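PDB 6D1P: glycosyl hydrolases family 2, sugar binding domain protein from Bacteroides uniformis str. 3978 T3 ii, which probably hydrolyses O-glycosidic bonds, acting as a beta-glucuronidase of glycoside hydrolase family 2 in a human gut bacterium. Local coordinates for residues Ile268-Pro273 and Phe303-Phe308; Gln206-Ala211 and Leu457-Ser462. All blocks are in the same frame, centred on the assembly; numbering follows the deposited sequence.

Interaction 1. Residues Ile268-Pro273 and Phe303-Phe308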
ATOM      1  N   ILE A 268      31.916  24.218  39.555  1.00 50.08           N
ATOM      2  CA  ILE A 268      31.676  25.608  39.907  1.00 50.69           C
ATOM      3  C   ILE A 268      30.767  25.645  41.126  1.00 49.56           C
ATOM      4  O   ILE A 268      29.913  24.770  41.322  1.00 51.78           O
ATOM      5  CB  ILE A 268      31.073  26.366  38.701  1.00 53.88           C
ATOM      6  CG1 ILE A 268      32.129  26.528  37.599  1.00 55.34           C
ATOM      7  CG2 ILE A 268      30.509  27.712  39.114  1.00 53.26           C
ATOM      8  CD1 ILE A 268      31.839  25.766  36.321  1.00 49.51           C
ATOM      9  N   SER A 269      30.990  26.642  41.974  1.00 49.78           N
ATOM     10  CA  SER A 269      30.267  26.839  43.222  1.00 46.90           C
ATOM     11  C   SER A 269      29.198  27.908  43.036  1.00 43.75           C
ATOM     12  O   SER A 269      29.326  28.780  42.173  1.00 47.31           O
ATOM     13  CB  SER A 269      31.246  27.252  44.333  1.00 50.34           C
ATOM     14  OG  SER A 269      32.331  28.038  43.821  1.00 41.57           O
ATOM     15  N   LEU A 270      28.140  27.846  43.854  1.00 42.20           N
ATOM     16  CA  LEU A 270      27.052  28.815  43.729  1.00 47.94           C
ATOM     17  C   LEU A 270      26.167  28.795  44.964  1.00 53.38           C
ATOM     18  O   LEU A 270      25.733  27.724  45.400  1.00 55.49           O
ATOM     19  CB  LEU A 270      26.205  28.533  42.478  1.00 53.54           C
ATOM     20  CG  LEU A 270      24.979  29.407  42.193  1.00 57.41           C
ATOM     21  CD1 LEU A 270      25.351  30.834  41.792  1.00 59.95           C
ATOM     22  CD2 LEU A 270      24.141  28.767  41.103  1.00 51.80           C
ATOM     23  N   LYS A 271      25.870  29.983  45.492  1.00 52.82           N
ATOM     24  CA  LYS A 271      25.081  30.170  46.701  1.00 50.60           C
ATOM     25  C   LYS A 271      23.626  30.467  46.347  1.00 49.27           C
ATOM     26  O   LYS A 271      23.337  31.074  45.315  1.00 50.67           O
ATOM     27  CB  LYS A 271      25.662  31.314  47.546  1.00 57.18           C
ATOM     28  CG  LYS A 271      26.655  30.900  48.669  1.00 62.14           C
ATOM     29  CD  LYS A 271      27.628  29.748  48.303  1.00 61.41           C
ATOM     30  CE  LYS A 271      28.639  30.103  47.188  1.00 55.54           C
ATOM     31  NZ  LYS A 271      29.509  28.935  46.821  1.00 49.78           N
ATOM     32  N   ARG A 272      22.709  30.044  47.237  1.00 49.11           N
ATOM     33  CA  ARG A 272      21.250  29.974  47.080  1.00 51.96           C
ATOM     34  C   ARG A 272      20.776  30.105  45.633  1.00 52.85           C
ATOM     35  O   ARG A 272      20.076  31.075  45.298  1.00 48.87           O
ATOM     36  CB  ARG A 272      20.549  31.032  47.949  1.00 52.15           C
ATOM     37  CG  ARG A 272      19.997  30.478  49.281  1.00 58.97           C
ATOM     38  CD  ARG A 272      18.847  31.314  49.895  1.00 65.18           C
ATOM     39  NE  ARG A 272      17.517  30.850  49.476  1.00 74.57           N
ATOM     40  CZ  ARG A 272      16.363  31.432  49.819  1.00 73.57           C
ATOM     41  NH1 ARG A 272      16.354  32.515  50.598  1.00 68.08           N
ATOM     42  NH2 ARG A 272      15.213  30.924  49.385  1.00 62.76           N
ATOM     43  N   PRO A 273      21.105  29.136  44.765  1.00 47.19           N
ATOM     44  CA  PRO A 273      20.696  29.222  43.352  1.00 48.30           C
ATOM     45  C   PRO A 273      19.188  29.343  43.163  1.00 41.30           C
ATOM     46  O   PRO A 273      18.391  28.869  43.973  1.00 42.62           O
ATOM     47  CB  PRO A 273      21.217  27.906  42.746  1.00 41.71           C
ATOM     48  CG  PRO A 273      21.496  27.001  43.934  1.00 48.64           C
ATOM     49  CD  PRO A 273      21.919  27.936  45.029  1.00 46.07           C
ATOM     50  N   PHE A 303      20.136  24.249  31.905  1.00 38.50           N
ATOM     51  CA  PHE A 303      20.068  23.282  32.991  1.00 38.61           C
ATOM     52  C   PHE A 303      19.342  23.944  34.156  1.00 40.84           C
ATOM     53  O   PHE A 303      18.905  25.095  34.063  1.00 40.68           O
ATOM     54  CB  PHE A 303      21.463  22.788  33.385  1.00 40.51           C
ATOM     55  CG  PHE A 303      22.394  23.883  33.813  1.00 42.14           C
ATOM     56  CD1 PHE A 303      23.134  24.582  32.872  1.00 43.25           C
ATOM     57  CD2 PHE A 303      22.527  24.210  35.152  1.00 41.58           C
ATOM     58  CE1 PHE A 303      23.995  25.586  33.253  1.00 47.19           C
ATOM     59  CE2 PHE A 303      23.394  25.211  35.553  1.00 45.05           C
ATOM     60  CZ  PHE A 303      24.130  25.905  34.601  1.00 49.10           C
ATOM     61  N   GLY A 304      19.215  23.211  35.252  1.00 38.51           N
ATOM     62  CA  GLY A 304      18.406  23.668  36.369  1.00 36.58           C
ATOM     63  C   GLY A 304      18.874  23.090  37.685  1.00 38.97           C
ATOM     64  O   GLY A 304      19.385  21.965  37.753  1.00 39.93           O
ATOM     65  N   PHE A 305      18.697  23.872  38.742  1.00 36.47           N
ATOM     66  CA  PHE A 305      18.971  23.437  40.102  1.00 31.31           C
ATOM     67  C   PHE A 305      17.668  22.946  40.714  1.00 25.95           C
ATOM     68  O   PHE A 305      16.713  23.711  40.851  1.00 35.61           O
ATOM     69  CB  PHE A 305      19.587  24.578  40.928  1.00 36.69           C
ATOM     70  CG  PHE A 305      20.994  24.951  40.498  1.00 34.58           C
ATOM     71  CD1 PHE A 305      21.209  25.958  39.571  1.00 36.56           C
ATOM     72  CD2 PHE A 305      22.092  24.280  41.010  1.00 38.46           C
ATOM     73  CE1 PHE A 305      22.488  26.285  39.169  1.00 36.53           C
ATOM     74  CE2 PHE A 305      23.376  24.612  40.616  1.00 38.76           C
ATOM     75  CZ  PHE A 305      23.570  25.617  39.694  1.00 37.96           C
ATOM     76  N   ARG A 306      17.621  21.674  41.075  1.00 28.64           N
ATOM     77  CA  ARG A 306      16.439  21.158  41.743  1.00 31.15           C
ATOM     78  C   ARG A 306      16.840  19.942  42.557  1.00 33.41           C
ATOM     79  O   ARG A 306      17.845  19.288  42.281  1.00 32.73           O
ATOM     80  CB  ARG A 306      15.333  20.807  40.747  1.00 32.35           C
ATOM     81  CG  ARG A 306      15.841  20.047  39.527  1.00 39.55           C
ATOM     82  CD  ARG A 306      14.998  18.842  39.270  1.00 32.19           C
ATOM     83  NE  ARG A 306      15.553  17.978  38.233  1.00 37.44           N
ATOM     84  CZ  ARG A 306      16.616  17.192  38.391  1.00 40.88           C
ATOM     85  NH1 ARG A 306      17.282  17.182  39.539  1.00 45.13           N
ATOM     86  NH2 ARG A 306      17.024  16.415  37.400  1.00 36.35           N
ATOM     87  N   HIS A 307      16.042  19.657  43.575  1.00 26.41           N
ATOM     88  CA  HIS A 307      16.293  18.529  44.451  1.00 31.84           C
ATOM     89  C   HIS A 307      14.990  17.777  44.602  1.00 32.55           C
ATOM     90  O   HIS A 307      13.937  18.390  44.820  1.00 27.07           O
ATOM     91  CB  HIS A 307      16.820  18.975  45.830  1.00 36.71           C
ATOM     92  CG  HIS A 307      16.938  17.857  46.818  1.00 37.49           C
ATOM     93  ND1 HIS A 307      15.841  17.272  47.417  1.00 32.18           N
ATOM     94  CD2 HIS A 307      18.024  17.209  47.305  1.00 38.97           C
ATOM     95  CE1 HIS A 307      16.248  16.313  48.231  1.00 34.47           C
ATOM     96  NE2 HIS A 307      17.567  16.250  48.177  1.00 36.35           N
ATOM     97  N   PHE A 308      15.061  16.455  44.494  1.00 32.49           N
ATOM     98  CA  PHE A 308      13.843  15.673  44.550  1.00 32.38           C
ATOM     99  C   PHE A 308      14.152  14.342  45.202  1.00 28.57           C
ATOM    100  O   PHE A 308      15.300  13.901  45.245  1.00 28.40           O
ATOM    101  CB  PHE A 308      13.216  15.485  43.155  1.00 30.50           C
ATOM    102  CG  PHE A 308      14.024  14.623  42.231  1.00 32.13           C
ATOM    103  CD1 PHE A 308      13.761  13.261  42.120  1.00 32.44           C
ATOM    104  CD2 PHE A 308      15.038  15.172  41.456  1.00 32.20           C
ATOM    105  CE1 PHE A 308      14.497  12.450  41.243  1.00 33.01           C
ATOM    106  CE2 PHE A 308      15.784  14.377  40.591  1.00 34.65           C
ATOM    107  CZ  PHE A 308      15.507  13.011  40.480  1.00 36.15           C
TER

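Interaction 2. Residues Gln206-Ala211 and Leu457-Ser462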
ATOM      1  N   GLN A 206      30.584  15.984  23.442  1.00 49.03           N
ATOM      2  CA  GLN A 206      29.591  15.834  24.493  1.00 50.53           C
ATOM      3  C   GLN A 206      29.830  16.880  25.575  1.00 45.94           C
ATOM      4  O   GLN A 206      30.972  17.244  25.863  1.00 44.31           O
ATOM      5  CB  GLN A 206      29.647  14.415  25.074  1.00 55.35           C
ATOM      6  CG  GLN A 206      28.416  13.984  25.853  1.00 56.37           C
ATOM      7  CD  GLN A 206      28.465  12.510  26.233  1.00 61.63           C
ATOM      8  OE1 GLN A 206      27.489  11.776  26.042  1.00 55.87           O
ATOM      9  NE2 GLN A 206      29.608  12.067  26.776  1.00 55.37           N
ATOM     10  N   ILE A 207      28.736  17.369  26.167  1.00 44.32           N
ATOM     11  CA  ILE A 207      28.787  18.361  27.241  1.00 45.76           C
ATOM     12  C   ILE A 207      27.772  17.995  28.312  1.00 42.28           C
ATOM     13  O   ILE A 207      26.570  18.256  28.171  1.00 45.49           O
ATOM     14  CB  ILE A 207      28.534  19.790  26.714  1.00 52.28           C
ATOM     15  CG1 ILE A 207      29.690  20.232  25.815  1.00 51.31           C
ATOM     16  CG2 ILE A 207      28.303  20.791  27.870  1.00 41.43           C
ATOM     17  CD1 ILE A 207      29.730  21.707  25.550  1.00 50.22           C
ATOM     18  N   ARG A 208      28.247  17.396  29.392  1.00 43.06           N
ATOM     19  CA  ARG A 208      27.387  16.905  30.458  1.00 40.68           C
ATOM     20  C   ARG A 208      27.408  17.901  31.615  1.00 45.35           C
ATOM     21  O   ARG A 208      28.480  18.347  32.041  1.00 47.03           O
ATOM     22  CB  ARG A 208      27.855  15.515  30.901  1.00 44.22           C
ATOM     23  CG  ARG A 208      27.277  14.986  32.200  1.00 48.92           C
ATOM     24  CD  ARG A 208      28.246  13.962  32.797  1.00 52.63           C
ATOM     25  NE  ARG A 208      27.621  13.088  33.784  1.00 51.48           N
ATOM     26  CZ  ARG A 208      27.893  11.792  33.888  1.00 54.12           C
ATOM     27  NH1 ARG A 208      28.768  11.239  33.055  1.00 52.85           N
ATOM     28  NH2 ARG A 208      27.284  11.042  34.806  1.00 49.66           N
ATOM     29  N   ILE A 209      26.227  18.261  32.109  1.00 42.78           N
ATOM     30  CA  ILE A 209      26.079  19.309  33.106  1.00 41.46           C
ATOM     31  C   ILE A 209      25.230  18.756  34.239  1.00 44.35           C
ATOM     32  O   ILE A 209      24.036  18.485  34.049  1.00 44.49           O
ATOM     33  CB  ILE A 209      25.445  20.576  32.522  1.00 38.46           C
ATOM     34  CG1 ILE A 209      26.275  21.091  31.349  1.00 42.28           C
ATOM     35  CG2 ILE A 209      25.343  21.653  33.585  1.00 40.34           C
ATOM     36  CD1 ILE A 209      25.769  22.388  30.780  1.00 40.89           C
ATOM     37  N   GLU A 210      25.836  18.590  35.416  1.00 35.83           N
ATOM     38  CA  GLU A 210      25.140  18.086  36.593  1.00 37.12           C
ATOM     39  C   GLU A 210      25.076  19.201  37.633  1.00 40.38           C
ATOM     40  O   GLU A 210      26.052  19.478  38.336  1.00 43.04           O
ATOM     41  CB  GLU A 210      25.830  16.854  37.147  1.00 42.83           C
ATOM     42  CG  GLU A 210      25.965  15.711  36.151  1.00 45.82           C
ATOM     43  CD  GLU A 210      26.359  14.414  36.842  1.00 49.06           C
ATOM     44  OE1 GLU A 210      26.194  14.325  38.079  1.00 48.55           O
ATOM     45  OE2 GLU A 210      26.834  13.492  36.156  1.00 53.79           O
ATOM     46  N   ALA A 211      23.927  19.852  37.710  1.00 36.49           N
ATOM     47  CA  ALA A 211      23.655  20.812  38.756  1.00 36.04           C
ATOM     48  C   ALA A 211      23.066  20.067  39.944  1.00 41.49           C
ATOM     49  O   ALA A 211      22.113  19.297  39.787  1.00 41.52           O
ATOM     50  CB  ALA A 211      22.693  21.895  38.265  1.00 33.18           C
ATOM     51  N   LEU A 457      25.054   4.967  34.404  1.00 37.02           N
ATOM     52  CA  LEU A 457      25.189   6.098  33.498  1.00 37.46           C
ATOM     53  C   LEU A 457      24.796   7.406  34.177  1.00 34.14           C
ATOM     54  O   LEU A 457      25.426   8.442  33.942  1.00 36.79           O
ATOM     55  CB  LEU A 457      24.339   5.890  32.235  1.00 35.72           C
ATOM     56  CG  LEU A 457      24.767   4.980  31.090  1.00 36.82           C
ATOM     57  CD1 LEU A 457      23.866   5.272  29.903  1.00 39.48           C
ATOM     58  CD2 LEU A 457      26.223   5.147  30.695  1.00 36.57           C
ATOM     59  N   ASP A 458      23.739   7.396  34.988  1.00 31.87           N
ATOM     60  CA  ASP A 458      23.214   8.625  35.580  1.00 33.44           C
ATOM     61  C   ASP A 458      22.743   8.342  36.997  1.00 37.36           C
ATOM     62  O   ASP A 458      21.559   8.069  37.238  1.00 34.31           O
ATOM     63  CB  ASP A 458      22.083   9.225  34.743  1.00 28.12           C
ATOM     64  CG  ASP A 458      21.459  10.459  35.398  1.00 35.03           C
ATOM     65  OD1 ASP A 458      22.103  11.110  36.263  1.00 37.08           O
ATOM     66  OD2 ASP A 458      20.298  10.773  35.060  1.00 36.05           O
ATOM     67  N   PRO A 459      23.649   8.415  37.970  1.00 33.65           N
ATOM     68  CA  PRO A 459      23.248   8.180  39.362  1.00 37.25           C
ATOM     69  C   PRO A 459      22.267   9.204  39.900  1.00 35.65           C
ATOM     70  O   PRO A 459      21.646   8.938  40.935  1.00 33.56           O
ATOM     71  CB  PRO A 459      24.577   8.238  40.127  1.00 35.63           C
ATOM     72  CG  PRO A 459      25.617   8.028  39.113  1.00 35.82           C
ATOM     73  CD  PRO A 459      25.096   8.617  37.836  1.00 32.04           C
ATOM     74  N   THR A 460      22.090  10.356  39.231  1.00 34.19           N
ATOM     75  CA  THR A 460      21.289  11.439  39.807  1.00 37.64           C
ATOM     76  C   THR A 460      19.791  11.254  39.615  1.00 36.19           C
ATOM     77  O   THR A 460      19.023  12.100  40.085  1.00 34.76           O
ATOM     78  CB  THR A 460      21.683  12.816  39.230  1.00 37.19           C
ATOM     79  OG1 THR A 460      21.087  13.001  37.933  1.00 36.64           O
ATOM     80  CG2 THR A 460      23.205  12.969  39.121  1.00 33.16           C
ATOM     81  N   ARG A 461      19.344  10.193  38.940  1.00 36.57           N
ATOM     82  CA  ARG A 461      17.921  10.032  38.667  1.00 33.82           C
ATOM     83  C   ARG A 461      17.468   8.629  39.029  1.00 29.40           C
ATOM     84  O   ARG A 461      18.280   7.718  39.197  1.00 32.09           O
ATOM     85  CB  ARG A 461      17.606  10.348  37.210  1.00 30.86           C
ATOM     86  CG  ARG A 461      17.852  11.815  36.853  1.00 30.51           C
ATOM     87  CD  ARG A 461      17.305  12.117  35.478  1.00 33.33           C
ATOM     88  NE  ARG A 461      17.453  13.505  35.063  1.00 27.12           N
ATOM     89  CZ  ARG A 461      18.599  14.045  34.665  1.00 28.53           C
ATOM     90  NH1 ARG A 461      19.715  13.333  34.669  1.00 25.32           N
ATOM     91  NH2 ARG A 461      18.627  15.313  34.283  1.00 35.37           N
ATOM     92  N   SER A 462      16.159   8.466  39.171  1.00 27.98           N
ATOM     93  CA  SER A 462      15.593   7.170  39.526  1.00 34.73           C
ATOM     94  C   SER A 462      15.081   6.423  38.294  1.00 30.97           C
ATOM     95  O   SER A 462      14.605   7.027  37.326  1.00 29.69           O
ATOM     96  CB  SER A 462      14.461   7.325  40.547  1.00 30.87           C
ATOM     97  OG  SER A 462      14.992   7.725  41.793  1.00 38.28           O
TER
HETATM   98  O   HOH W   1      24.168  12.772  34.992  1.00 40.27           O

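Interaction 1. Residues Ile268-Pro273 and Phe303-Phe308
Pro273 lies over one face of the Phe305 ring, while Leu270 meets the far end of the same ring at an oblique angle. The proline comes in with its CB, 3.9 Å from the ring centroid of Phe305 and 20° off the normal, a CH-pi contact displaced from the centre toward CG and CD1. Leu270 supplies CD2, 3.5 Å from Phe305 CZ; with CG anti to the backbone N (chi1 178°), the leucine carries this methyl off the strand to the ring. A flat aromatic suits the place because it offers a broad face to the rigid pyrrolidine and still reaches the branched leucine. Tyr284 meets Phe305 edge-to-face, and Ala211 and Ile222 pack on it too, so the ring joins several strands. The buried Pro273-Phe305 pair is the tight part, with Leu270, partly exposed, at its margin. Loose by comparison is the outer side of 268-273, where Ser269, Lys271 and Arg272 are exposed and suit their places by being polar. Replacing Phe305 with an alanine would probably leave Pro273 CB and Leu270 CD2 without their shared partner and open a gap beside Tyr284. Strand 263-271 belongs to a three-stranded sheet and Phe305 follows the edge strand 295-303 of a four-stranded one, so the arrangement is typical of the hydrophobic core of the immunoglobulin-like beta-sandwich of family 2 glycoside hydrolases.

Interaction 2. Residues Gln206-Ala211 and Leu457-Ser462
Glu210 and Arg208, two residues apart on strand 203-213, reach the turn that follows helix 440-457 and meet it through Thr460 and Leu457. The glutamate can be followed outward. Its CB leaves the strand beside the turn rather than straight at it; CG stands anti to the carbonyl carbon (chi1 -57°), and the extended chain then carries the carboxylate across. Glu210 CD is 4.2 Å from Thr460 CG2, and its two oxygens part beyond it. Glu210 OE1 lies 3.4 Å from Thr460 CG2. Glu210 OE2 turns to its own strand and takes Arg208 NE, tilted from the guanidinium plane, in a salt bridge; the modelled 2.5 Å is short enough to leave the exact spacing doubtful. A water gives a weak bond to Glu210 OE2 and donates to Asp458 OD1 at 2.9 Å, thereby linking the two acids across the contact. Arg208 NH2 comes 3.3 Å from Leu457 O at the end of the helix.

Asp458 organises the turn. Asp458 OD1 accepts Thr460 N from above the carboxylate plane, closing an Asx turn, and takes Thr460 OG1 on its syn lone pair at 2.7 Å. Threonine suits the place because its hydroxyl bonds Asp458 while its methyl merely lies against the Glu210 carboxylate. Asp458 OD2 forms a salt bridge of 2.7 Å with Arg461 NH1, and Trp423 NE1 is a further donor, so this buried acid is well satisfied.

The loop leads into strand 462-466 of the TIM barrel, on the barrel end away from the catalytic face in such folds. Each carboxylate has an arginine from its own segment, which probably steadies both as anions. With no clear direct hydrogen bond crossing, the chemistry implies a polar join between the domains, bridged by a water and lightly held.

Overall arrangement
Interaction 1 is a buried, wholly apolar contact within the beta-sandwich, whereas interaction 2 lies at the surface, where a water bridge and close polar approaches cross to the TIM barrel, each carboxylate keeping its arginine within its own segment. Their centres are 14 Å apart, and strand 203-213 ties them together: it belongs to the same three-stranded sheet as 263-271, and its Ala211 CB packs 3.7 Å from Phe305 CE2. The chain after Phe305 then runs toward the barrel, where Phe308 CZ rests 3.7 Å from Thr460 O. Arg306 and Arg461 also come side by side there, both donating to the carbonyl of Val420, the bond from Arg306 being weak. Apolar packing round one aromatic ring thus marks the sandwich interior, and polar groups take over at its border.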